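Local coordinates for protein methyl-accepting chemotaxis sensory transducer (Anaeromyxobacter dehalogenans, PDB 4K08) that probably senses small-molecule signals in the periplasm through a PAS-like single Cache domain, for relay to the chemotaxis machinery, at residues E38-A43 with W133-G138; S55-V60 with M69-P74; K90-E95 with Y110-P115; V97-A102 with S125-Y130. All coordinates share one frame; numbering follows the deposited sequence. Where two conformers were deposited one is given.

Following the chain from the N terminus, contact 1 opens first, on helix 36-49, and closes last, when 133-138 brings in strand 135-142; the other three nest inside its loop. Contact 2 is the short-range one: it pairs strand 59-62 with the return through 67-69 and closes before contact 3 opens. Contacts 3 and 4 cross: the start of helix 92-103 and the residues before it supply 90-95, the helix then supplies 97-102, and strands 105-113 and 120-130 answer in the same order. All four reach one antiparallel sheet. Contacts 2 and 3 share an acetate ion between them, and Y110 of contact 3 meets S125 of contact 4, OH to OG, at 2.6 Å.

Contact 1 of 4, residues E38-A43 with W133-G138; sequences EARRAA and WGWVVG
R40 lays its aliphatic stem over the indole of W133: CG sits 3.3 Å from the centroid of the six-membered ring and only 8° off its normal, a CH-pi contact. The bend at chi3 (-70°) turns NE out of the line of the stem, and CZ comes to 4.9 Å from the centroid of the five-membered ring as a cation-pi pair. The guanidinium is turned 79° from the ring plane, with W133 CD1 at its edge. The rim of the indole fits the helix surface: A39 CB meets W133 CZ2 at 3.5 Å, near the ring plane, and A43 CB lies farther round the edge. The rim of W135 fits the groove between R40 and A43: its CZ2 is 3.8 Å from R40 CG, R40 O lies 3.7 Å from W135 CH2 at the ring edge, and A43 CB is 4.0 Å from W135 CZ3. W133 CE3 stands over one face of W135 toward its rim. An alanine in place of W133 would probably open a gap beside A39 and leave the R40 stem and guanidinium without their aromatic surface. A G1 beta bulge, in which G134 and W135 pair opposite Y130, opens strand 135-142. That strand runs between 59-62 and 120-130, with V60 touching W135, while on helix 36-49 A39 and A43 also pack against A29 and L21 of helix 5-30.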
# COMPACT_ATOMS: atom_id res chain seq x y z
N GLU A 38 18.94 -5.34 3.16
CA GLU A 38 19.13 -3.91 3.50
C GLU A 38 18.26 -2.97 2.68
O GLU A 38 17.75 -1.97 3.21
CB GLU A 38 20.61 -3.47 3.34
CG GLU A 38 21.45 -3.93 4.47
CD GLU A 38 22.98 -3.80 4.20
OE1 GLU A 38 23.39 -3.29 3.13
OE2 GLU A 38 23.75 -4.25 5.08
N ALA A 39 18.13 -3.27 1.39
CA ALA A 39 17.33 -2.44 0.50
C ALA A 39 15.86 -2.44 0.97
O ALA A 39 15.21 -1.40 1.04
CB ALA A 39 17.45 -2.98 -0.93
N ARG A 40 15.33 -3.64 1.25
CA ARG A 40 13.95 -3.79 1.69
C ARG A 40 13.73 -3.09 3.03
O ARG A 40 12.70 -2.40 3.23
CB ARG A 40 13.60 -5.28 1.83
CG ARG A 40 13.34 -5.97 0.51
CD ARG A 40 12.76 -7.40 0.71
NE ARG A 40 13.74 -8.32 1.26
CZ ARG A 40 14.58 -9.04 0.50
NH1 ARG A 40 14.51 -8.96 -0.82
NH2 ARG A 40 15.46 -9.86 1.06
N ARG A 41 14.67 -3.27 3.96
CA ARG A 41 14.55 -2.59 5.25
C ARG A 41 14.59 -1.05 5.13
O ARG A 41 13.81 -0.34 5.82
CB ARG A 41 15.57 -3.13 6.27
CG ARG A 41 15.22 -4.57 6.64
CD ARG A 41 15.97 -5.06 7.83
NE ARG A 41 17.35 -5.39 7.48
CZ ARG A 41 18.41 -4.61 7.71
NH1 ARG A 41 18.27 -3.43 8.31
NH2 ARG A 41 19.65 -5.02 7.36
N ALA A 42 15.44 -0.52 4.26
CA ALA A 42 15.52 0.93 4.06
C ALA A 42 14.18 1.48 3.44
O ALA A 42 13.67 2.52 3.88
CB ALA A 42 16.76 1.29 3.14
N ALA A 43 13.60 0.75 2.49
CA ALA A 43 12.31 1.13 1.91
C ALA A 43 11.21 1.14 2.96
O ALA A 43 10.42 2.12 3.05
CB ALA A 43 11.94 0.21 0.79
N TRP A 133 10.40 -7.95 -5.60
CA TRP A 133 10.28 -8.38 -4.21
C TRP A 133 8.90 -8.94 -3.91
O TRP A 133 8.61 -9.34 -2.77
CB TRP A 133 10.53 -7.19 -3.25
CG TRP A 133 11.96 -6.69 -3.26
CD1 TRP A 133 13.07 -7.34 -3.76
CD2 TRP A 133 12.41 -5.43 -2.75
NE1 TRP A 133 14.19 -6.54 -3.59
CE2 TRP A 133 13.82 -5.37 -2.96
CE3 TRP A 133 11.77 -4.33 -2.12
CZ2 TRP A 133 14.60 -4.27 -2.57
CZ3 TRP A 133 12.54 -3.22 -1.74
CH2 TRP A 133 13.96 -3.20 -1.99
N GLY A 134 8.04 -8.96 -4.92
CA GLY A 134 6.68 -9.46 -4.75
C GLY A 134 5.89 -8.53 -3.82
O GLY A 134 5.05 -9.01 -3.04
N TRP A 135 6.18 -7.23 -3.86
CA TRP A 135 5.48 -6.25 -3.01
C TRP A 135 4.31 -5.56 -3.71
O TRP A 135 4.36 -5.28 -4.92
CB TRP A 135 6.44 -5.13 -2.56
CG TRP A 135 7.33 -5.54 -1.47
CD1 TRP A 135 7.45 -6.80 -0.93
CD2 TRP A 135 8.19 -4.70 -0.74
NE1 TRP A 135 8.38 -6.78 0.09
CE2 TRP A 135 8.83 -5.50 0.23
CE3 TRP A 135 8.48 -3.32 -0.79
CZ2 TRP A 135 9.78 -4.97 1.14
CZ3 TRP A 135 9.40 -2.80 0.10
CH2 TRP A 135 10.05 -3.63 1.04
N VAL A 136 3.29 -5.23 -2.92
CA VAL A 136 2.25 -4.31 -3.34
C VAL A 136 2.36 -3.11 -2.41
O VAL A 136 2.39 -3.30 -1.21
CB VAL A 136 0.85 -4.94 -3.19
CG1 VAL A 136 -0.29 -3.90 -3.49
CG2 VAL A 136 0.73 -6.19 -4.11
N VAL A 137 2.44 -1.90 -2.96
CA VAL A 137 2.53 -0.69 -2.12
C VAL A 137 1.26 0.14 -2.37
O VAL A 137 0.84 0.29 -3.54
CB VAL A 137 3.78 0.15 -2.50
CG1 VAL A 137 3.96 1.33 -1.52
CG2 VAL A 137 5.02 -0.75 -2.51
N GLY A 138 0.62 0.62 -1.31
CA GLY A 138 -0.67 1.28 -1.48
C GLY A 138 -0.85 2.48 -0.56
O GLY A 138 -0.13 2.62 0.44

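Contact 2 of 4, residues S55-V60 with M69-P74; sequences SEYFWV and MHPTNP. With ACT (acetate ion), chain C.
The Y57 ring takes T72 over one face, OG1 3.6 Å above the plane and toward the rim, with the T72 methyl CG2 making a CH-pi contact. At the edge of the same ring lie S55 O and an oxygen of a bound acetate. H70 also has the acetate at its edge, and the Y57 and H70 rings meet obliquely, planes 58° apart. H70 CG lies anti to the backbone N (chi1 -160°), on the side of W59, whose CB is 3.6 Å from H70 CD2. The acetate methyl lies over the centre of the W59 indole. One carboxylate oxygen is gripped twice, by Y57 OH at 2.5 Å and by H70 NE2 at 2.7 Å, the latter with an N-H...O angle of 161°. The ion is probably from the crystallisation liquor, but the aromatic cluster of Y57, W59 and H70 around it is consistent with the ligand pocket of a PAS-like Cache domain; Y110 and K123 hydrogen-bond the same ion. Behind the pocket the backbones form an antiparallel hydrogen-bonded pair: V60 N reaches M69 O at 2.8 Å, and M69 N reaches V60 O at 3.1 Å. P71 presses CD to 3.1 Å from F58 O and turns CG to Y57 CD1. At the far nitrogen of H70, ND1 accepts N73 N (3.0 Å), tilted out of the ring plane, which would probably leave NE2 as the protonated nitrogen and limit rotation of the ring.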
# COMPACT_ATOMS: atom_id res chain seq x y z
N SER A 55 -2.32 12.79 8.12
CA SER A 55 -2.21 11.45 8.66
C SER A 55 -2.39 10.35 7.57
O SER A 55 -2.45 9.17 7.90
CB SER A 55 -3.24 11.30 9.78
OG SER A 55 -4.53 11.23 9.16
N GLU A 56 -2.44 10.72 6.30
CA GLU A 56 -2.55 9.71 5.25
C GLU A 56 -1.25 8.87 5.22
O GLU A 56 -0.12 9.41 5.42
CB GLU A 56 -2.80 10.29 3.85
CG GLU A 56 -3.89 11.37 3.78
CD GLU A 56 -5.32 10.89 4.11
OE1 GLU A 56 -5.62 9.67 4.30
OE2 GLU A 56 -6.17 11.80 4.17
N TYR A 57 -1.37 7.58 4.93
CA TYR A 57 -0.22 6.68 5.11
C TYR A 57 -0.11 5.62 3.99
O TYR A 57 -1.05 5.43 3.18
CB TYR A 57 -0.35 5.99 6.46
CG TYR A 57 -1.57 5.06 6.48
CD1 TYR A 57 -1.48 3.74 6.03
CD2 TYR A 57 -2.81 5.53 6.95
CE1 TYR A 57 -2.64 2.89 6.01
CE2 TYR A 57 -3.95 4.70 6.97
CZ TYR A 57 -3.86 3.39 6.50
OH TYR A 57 -4.99 2.62 6.53
N PHE A 58 1.03 4.91 3.98
CA PHE A 58 1.31 3.85 2.99
C PHE A 58 1.32 2.51 3.72
O PHE A 58 1.69 2.50 4.87
CB PHE A 58 2.71 4.06 2.35
CG PHE A 58 2.86 5.38 1.62
CD1 PHE A 58 2.35 5.56 0.34
CD2 PHE A 58 3.48 6.47 2.24
CE1 PHE A 58 2.46 6.79 -0.31
CE2 PHE A 58 3.62 7.68 1.61
CZ PHE A 58 3.10 7.85 0.32
N TRP A 59 1.01 1.39 3.05
CA TRP A 59 1.28 0.09 3.63
C TRP A 59 1.91 -0.77 2.54
O TRP A 59 1.86 -0.44 1.36
CB TRP A 59 -0.03 -0.63 4.11
CG TRP A 59 -0.86 -1.12 2.91
CD1 TRP A 59 -0.77 -2.36 2.26
CD2 TRP A 59 -1.85 -0.37 2.19
NE1 TRP A 59 -1.68 -2.41 1.22
CE2 TRP A 59 -2.32 -1.21 1.11
CE3 TRP A 59 -2.39 0.92 2.32
CZ2 TRP A 59 -3.31 -0.79 0.21
CZ3 TRP A 59 -3.41 1.33 1.40
CH2 TRP A 59 -3.84 0.48 0.36
N VAL A 60 2.49 -1.89 2.93
CA VAL A 60 3.06 -2.81 1.99
C VAL A 60 2.53 -4.20 2.32
O VAL A 60 2.58 -4.64 3.47
CB VAL A 60 4.61 -2.84 2.09
CG1 VAL A 60 5.16 -3.92 1.09
CG2 VAL A 60 5.22 -1.43 1.83
N MSE A 69 4.28 -4.55 6.02
CA MSE A 69 4.34 -3.40 6.93
C MSE A 69 3.09 -2.55 6.81
O MSE A 69 2.81 -1.99 5.74
CB MSE A 69 5.56 -2.50 6.61
CG MSE A 69 5.96 -1.54 7.72
SE MSE A 69 4.77 0.04 7.81
CE MSE A 69 5.08 0.59 5.98
N HIS A 70 2.38 -2.44 7.93
CA HIS A 70 1.22 -1.57 8.04
C HIS A 70 1.47 -0.64 9.22
O HIS A 70 1.65 -1.09 10.34
CB HIS A 70 -0.10 -2.36 8.23
CG HIS A 70 -1.31 -1.56 7.88
ND1 HIS A 70 -1.75 -0.48 8.64
CD2 HIS A 70 -2.16 -1.65 6.82
CE1 HIS A 70 -2.83 0.04 8.07
NE2 HIS A 70 -3.08 -0.62 6.95
N PRO A 71 1.51 0.67 8.96
CA PRO A 71 1.95 1.62 10.01
C PRO A 71 0.85 1.99 11.01
O PRO A 71 1.20 2.40 12.12
CB PRO A 71 2.39 2.86 9.21
CG PRO A 71 1.44 2.82 7.95
CD PRO A 71 1.25 1.32 7.66
N THR A 72 -0.45 1.89 10.66
CA THR A 72 -1.47 2.30 11.63
C THR A 72 -2.18 1.09 12.24
O THR A 72 -2.80 1.21 13.29
CB THR A 72 -2.52 3.24 10.99
OG1 THR A 72 -3.16 2.54 9.91
CG2 THR A 72 -1.90 4.48 10.49
N ASN A 73 -2.07 -0.07 11.59
CA ASN A 73 -2.57 -1.32 12.14
C ASN A 73 -1.42 -2.37 12.13
O ASN A 73 -1.52 -3.43 11.47
CB ASN A 73 -3.77 -1.84 11.32
CG ASN A 73 -4.99 -0.90 11.38
OD1 ASN A 73 -5.22 -0.05 10.50
ND2 ASN A 73 -5.75 -1.04 12.46
N PRO A 74 -0.34 -2.09 12.87
CA PRO A 74 0.87 -2.94 12.81
C PRO A 74 0.62 -4.34 13.35
O PRO A 74 1.38 -5.24 13.00
CB PRO A 74 1.90 -2.21 13.73
CG PRO A 74 1.03 -1.34 14.69
CD PRO A 74 -0.16 -0.92 13.77
C ACT C . -5.40 0.09 4.18
O ACT C . -4.84 0.46 5.28
OXT ACT C . -6.15 0.90 3.59
CH3 ACT C . -5.19 -1.29 3.55
O HOH W 1 -5.94 2.98 9.77

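Contact 3 of 4, residues K90-E95 with Y110-P115; sequences KLLFQE and YLWPKP. With ACT (acetate ion), chain C.
L92 packs against Y110 from its first atoms: CB is 3.8 Å from Y110 CB and nearly as close to CG of the ring. Next along the chain, L92 CG stands 4.2 Å from Y110 CD2. Here chi1 (60°) puts CG between the backbone N and the carbonyl carbon, and chi2 (112°) then carries CD1 over the Y110 face, 3.7 Å from Y110 CD2, in a CH-pi contact 24° off the ring normal. The same methyl touches W112 CZ3 at 3.9 Å, and it also covers the centre of the ring of its neighbour F93, so three aromatic rings meet around one carbon. CD2, the other tip, stays 3.9 Å from Y110 CD2 and approaches W112 CE3 more loosely. F93 comes in beside this leucine: its CZ is 3.6 Å from W112 CH2, the side chains crossing at about a right angle. The contact thus wedges the first turn of helix 92-103 against strand 105-113, with apolar groups doing the packing. The polar end of Y110 works on the pocket side: its OH donates to acetate OXT at 2.5 Å and also bonds S125 OG. The other acetate oxygen lies over the W112 ring, 3.1 Å above its plane, opposite P113 CD. Y110 OH thus supplies a neutral donor to the carboxylate, while K123 NZ, also bonded to the ion, would probably balance its charge, consistent with a pocket that accepts a small carboxylate.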
# COMPACT_ATOMS: atom_id res chain seq x y z
N LYS A 90 -15.75 -7.91 1.40
CA LYS A 90 -14.79 -7.78 0.31
C LYS A 90 -13.34 -8.26 0.70
O LYS A 90 -12.77 -7.85 1.72
CB LYS A 90 -14.79 -6.34 -0.18
CG LYS A 90 -13.86 -6.06 -1.37
CD LYS A 90 -14.44 -4.82 -2.14
CE LYS A 90 -13.64 -4.54 -3.39
NZ LYS A 90 -13.90 -3.26 -4.12
N LEU A 91 -12.80 -9.17 -0.11
CA LEU A 91 -11.48 -9.77 0.11
C LEU A 91 -10.50 -8.73 -0.43
O LEU A 91 -9.90 -8.93 -1.46
CB LEU A 91 -11.37 -11.11 -0.63
CG LEU A 91 -12.13 -12.28 0.01
CD1 LEU A 91 -12.43 -13.52 -0.99
CD2 LEU A 91 -11.34 -12.75 1.25
N LEU A 92 -10.41 -7.57 0.22
CA LEU A 92 -9.76 -6.40 -0.38
C LEU A 92 -8.25 -6.63 -0.73
O LEU A 92 -7.79 -6.14 -1.76
CB LEU A 92 -9.94 -5.16 0.51
CG LEU A 92 -9.38 -5.25 1.92
CD1 LEU A 92 -8.19 -4.31 2.09
CD2 LEU A 92 -10.47 -4.93 2.98
N PHE A 93 -7.51 -7.36 0.10
CA PHE A 93 -6.07 -7.62 -0.19
C PHE A 93 -5.93 -8.58 -1.38
O PHE A 93 -5.11 -8.35 -2.27
CB PHE A 93 -5.31 -8.14 1.04
CG PHE A 93 -5.20 -7.11 2.13
CD1 PHE A 93 -4.30 -6.05 2.00
CD2 PHE A 93 -6.02 -7.18 3.26
CE1 PHE A 93 -4.21 -5.05 3.00
CE2 PHE A 93 -5.93 -6.19 4.28
CZ PHE A 93 -5.00 -5.12 4.14
N GLN A 94 -6.81 -9.59 -1.43
CA GLN A 94 -6.86 -10.44 -2.62
C GLN A 94 -7.12 -9.53 -3.84
O GLN A 94 -6.48 -9.71 -4.87
CB GLN A 94 -7.88 -11.62 -2.49
CG GLN A 94 -7.13 -12.98 -2.21
CD GLN A 94 -7.96 -13.93 -1.32
OE1 GLN A 94 -7.87 -13.88 -0.05
NE2 GLN A 94 -8.81 -14.76 -1.97
N GLU A 95 -8.01 -8.54 -3.70
CA GLU A 95 -8.31 -7.68 -4.84
C GLU A 95 -7.12 -6.78 -5.23
O GLU A 95 -6.92 -6.50 -6.41
CB GLU A 95 -9.60 -6.88 -4.61
CG GLU A 95 -10.87 -7.73 -4.68
CD GLU A 95 -11.05 -8.42 -6.04
OE1 GLU A 95 -11.19 -7.69 -7.05
OE2 GLU A 95 -11.03 -9.68 -6.10
N TYR A 110 -12.94 -0.06 -0.85
CA TYR A 110 -13.25 -1.00 0.22
C TYR A 110 -13.48 -0.16 1.47
O TYR A 110 -13.38 1.07 1.41
CB TYR A 110 -12.08 -2.01 0.46
CG TYR A 110 -10.72 -1.33 0.68
CD1 TYR A 110 -10.00 -0.83 -0.39
CD2 TYR A 110 -10.19 -1.17 1.98
CE1 TYR A 110 -8.73 -0.19 -0.20
CE2 TYR A 110 -8.90 -0.52 2.18
CZ TYR A 110 -8.21 -0.03 1.09
OH TYR A 110 -6.99 0.59 1.24
N LEU A 111 -13.77 -0.83 2.58
CA LEU A 111 -14.02 -0.18 3.86
C LEU A 111 -12.83 -0.43 4.78
O LEU A 111 -12.43 -1.59 4.99
CB LEU A 111 -15.28 -0.77 4.52
CG LEU A 111 -16.59 -0.64 3.72
CD1 LEU A 111 -17.63 -1.73 4.15
CD2 LEU A 111 -17.12 0.81 3.91
N TRP A 112 -12.34 0.64 5.40
CA TRP A 112 -11.15 0.58 6.26
C TRP A 112 -11.21 1.76 7.24
O TRP A 112 -11.64 2.86 6.88
CB TRP A 112 -9.85 0.67 5.44
CG TRP A 112 -8.67 0.20 6.25
CD1 TRP A 112 -7.83 0.95 7.08
CD2 TRP A 112 -8.17 -1.15 6.28
NE1 TRP A 112 -6.86 0.12 7.62
CE2 TRP A 112 -7.05 -1.17 7.15
CE3 TRP A 112 -8.58 -2.34 5.66
CZ2 TRP A 112 -6.33 -2.35 7.42
CZ3 TRP A 112 -7.83 -3.54 5.91
CH2 TRP A 112 -6.74 -3.52 6.81
N PRO A 113 -10.81 1.52 8.50
CA PRO A 113 -10.86 2.64 9.46
C PRO A 113 -9.86 3.76 9.17
O PRO A 113 -8.81 3.59 8.54
CB PRO A 113 -10.52 2.00 10.81
CG PRO A 113 -9.98 0.61 10.51
CD PRO A 113 -10.35 0.25 9.09
N LYS A 114 -10.21 4.93 9.67
CA LYS A 114 -9.30 6.06 9.73
C LYS A 114 -8.25 5.75 10.83
O LYS A 114 -8.55 5.04 11.79
CB LYS A 114 -10.08 7.35 10.04
CG LYS A 114 -10.80 7.90 8.79
CD LYS A 114 -11.50 9.24 9.03
CE LYS A 114 -12.05 9.81 7.71
NZ LYS A 114 -12.95 11.04 7.90
N PRO A 115 -7.01 6.27 10.67
CA PRO A 115 -6.00 6.11 11.74
C PRO A 115 -6.57 6.53 13.10
O PRO A 115 -7.23 7.57 13.17
CB PRO A 115 -4.89 7.08 11.33
CG PRO A 115 -4.97 7.12 9.81
CD PRO A 115 -6.53 7.09 9.56
C ACT C . -5.40 0.09 4.18
O ACT C . -4.84 0.46 5.28
OXT ACT C . -6.15 0.90 3.59
CH3 ACT C . -5.19 -1.29 3.55

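Contact 4 of 4, residues V97-A102 with S125-Y130; sequences VRTVRA and SFVTQY
V100 meets V127 on the buried, apolar side of the contact: its CG1 touches V127 CG2 at 3.7 Å, the two side chains crossing at about a right angle. Its chi1 (-53°) puts CG1 anti to the carbonyl carbon, on the side of V127 and the strand backbone, where it comes to 3.9 Å from T128 C. T99 adds a thinner layer on the same side, its CG2 4.3 Å from V127 CG2, while its hydroxyl turns back to E95 O in the helix. Toward Q129, which is partly exposed, the contact is mixed in character. V100 CB is 3.9 Å from Q129 CB, and the amide end passes at van der Waals distance with no bond across, Q129 OE1 lying 3.7 Å from V100 O and 3.8 Å from V100 CG2. Farther out, R101 points away from the strand and is exposed, as is A102 at the end of the segment. An alanine in place of V100 would probably leave V127 CG2 without its nearest partner and open a gap between helix and strand. The short axes approach to 8.0 Å and run at 55°, a helix laid obliquely on a sheet. Alternation along the strand fits this: V127 and Q129 face helix 92-103, whereas F126 and T128 touch V15 of helix 5-30 on the other side. An antiparallel sheet with helices on both faces is the arrangement expected of a PAS-like Cache sensor domain.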
# COMPACT_ATOMS: atom_id res chain seq x y z
N VAL A 97 -3.98 -7.74 -4.99
CA VAL A 97 -3.03 -8.64 -5.65
C VAL A 97 -3.51 -8.94 -7.07
O VAL A 97 -2.70 -8.93 -8.00
CB VAL A 97 -2.77 -9.95 -4.81
CG1 VAL A 97 -2.09 -11.11 -5.69
CG2 VAL A 97 -1.99 -9.61 -3.57
N ARG A 98 -4.82 -9.17 -7.24
CA ARG A 98 -5.39 -9.41 -8.58
C ARG A 98 -5.21 -8.20 -9.48
O ARG A 98 -4.87 -8.32 -10.64
CB ARG A 98 -6.88 -9.76 -8.52
CG ARG A 98 -7.19 -11.16 -8.01
CD ARG A 98 -8.65 -11.56 -8.36
NE ARG A 98 -9.48 -11.69 -7.17
CZ ARG A 98 -9.28 -12.62 -6.22
NH1 ARG A 98 -10.09 -12.66 -5.13
NH2 ARG A 98 -8.25 -13.49 -6.35
N THR A 99 -5.43 -7.01 -8.93
CA THR A 99 -5.30 -5.77 -9.68
C THR A 99 -3.87 -5.54 -10.15
O THR A 99 -3.65 -5.14 -11.29
CB THR A 99 -5.70 -4.57 -8.79
OG1 THR A 99 -7.05 -4.75 -8.35
CG2 THR A 99 -5.57 -3.25 -9.55
N VAL A 100 -2.87 -5.72 -9.27
CA VAL A 100 -1.51 -5.43 -9.71
C VAL A 100 -1.02 -6.60 -10.59
O VAL A 100 -0.31 -6.36 -11.55
CB VAL A 100 -0.48 -5.17 -8.57
CG1 VAL A 100 -0.99 -4.01 -7.57
CG2 VAL A 100 -0.14 -6.45 -7.85
N ARG A 101 -1.38 -7.85 -10.25
CA ARG A 101 -0.93 -9.00 -11.05
C ARG A 101 -1.55 -8.94 -12.44
O ARG A 101 -0.94 -9.38 -13.41
CB ARG A 101 -1.28 -10.35 -10.38
CG ARG A 101 -0.16 -10.96 -9.50
CD ARG A 101 -0.23 -12.52 -9.41
NE ARG A 101 -1.25 -13.03 -8.47
CZ ARG A 101 -1.00 -13.76 -7.38
NH1 ARG A 101 -2.01 -14.17 -6.61
NH2 ARG A 101 0.24 -14.11 -7.05
N ALA A 102 -2.76 -8.40 -12.55
CA ALA A 102 -3.45 -8.31 -13.82
C ALA A 102 -3.27 -6.96 -14.56
O ALA A 102 -3.27 -6.95 -15.78
CB ALA A 102 -4.97 -8.69 -13.68
N SER A 125 -8.24 3.36 -2.67
CA SER A 125 -6.78 3.31 -2.64
C SER A 125 -6.19 3.07 -4.02
O SER A 125 -6.77 2.34 -4.85
CB SER A 125 -6.31 2.23 -1.67
OG SER A 125 -6.58 2.60 -0.33
N PHE A 126 -5.05 3.70 -4.28
CA PHE A 126 -4.22 3.30 -5.41
C PHE A 126 -3.13 2.31 -4.95
O PHE A 126 -2.37 2.61 -4.00
CB PHE A 126 -3.58 4.50 -6.09
CG PHE A 126 -3.05 4.19 -7.48
CD1 PHE A 126 -3.94 4.04 -8.56
CD2 PHE A 126 -1.70 4.02 -7.70
CE1 PHE A 126 -3.48 3.76 -9.84
CE2 PHE A 126 -1.21 3.72 -8.99
CZ PHE A 126 -2.11 3.59 -10.06
N VAL A 127 -3.08 1.15 -5.61
CA VAL A 127 -2.03 0.16 -5.35
C VAL A 127 -1.12 -0.05 -6.54
O VAL A 127 -1.54 0.02 -7.71
CB VAL A 127 -2.60 -1.20 -4.94
CG1 VAL A 127 -3.24 -1.10 -3.54
CG2 VAL A 127 -3.57 -1.77 -6.05
N THR A 128 0.14 -0.30 -6.25
CA THR A 128 1.13 -0.53 -7.29
C THR A 128 2.03 -1.68 -6.86
O THR A 128 1.93 -2.15 -5.73
CB THR A 128 1.91 0.74 -7.58
OG1 THR A 128 2.66 0.55 -8.79
CG2 THR A 128 2.83 1.08 -6.41
N GLN A 129 2.88 -2.18 -7.74
CA GLN A 129 3.70 -3.33 -7.37
C GLN A 129 5.16 -3.01 -7.56
O GLN A 129 5.53 -2.15 -8.37
CB GLN A 129 3.34 -4.57 -8.21
CG GLN A 129 3.75 -4.41 -9.65
CD GLN A 129 3.36 -5.59 -10.53
OE1 GLN A 129 3.00 -6.69 -10.04
NE2 GLN A 129 3.46 -5.38 -11.84
N TYR A 130 6.00 -3.73 -6.81
CA TYR A 130 7.42 -3.80 -7.12
C TYR A 130 7.75 -5.28 -7.30
O TYR A 130 7.88 -6.03 -6.32
CB TYR A 130 8.27 -3.11 -6.02
CG TYR A 130 9.74 -3.17 -6.36
CD1 TYR A 130 10.23 -2.56 -7.53
CD2 TYR A 130 10.64 -3.88 -5.57
CE1 TYR A 130 11.58 -2.65 -7.89
CE2 TYR A 130 12.00 -3.97 -5.91
CZ TYR A 130 12.46 -3.35 -7.08
OH TYR A 130 13.81 -3.42 -7.41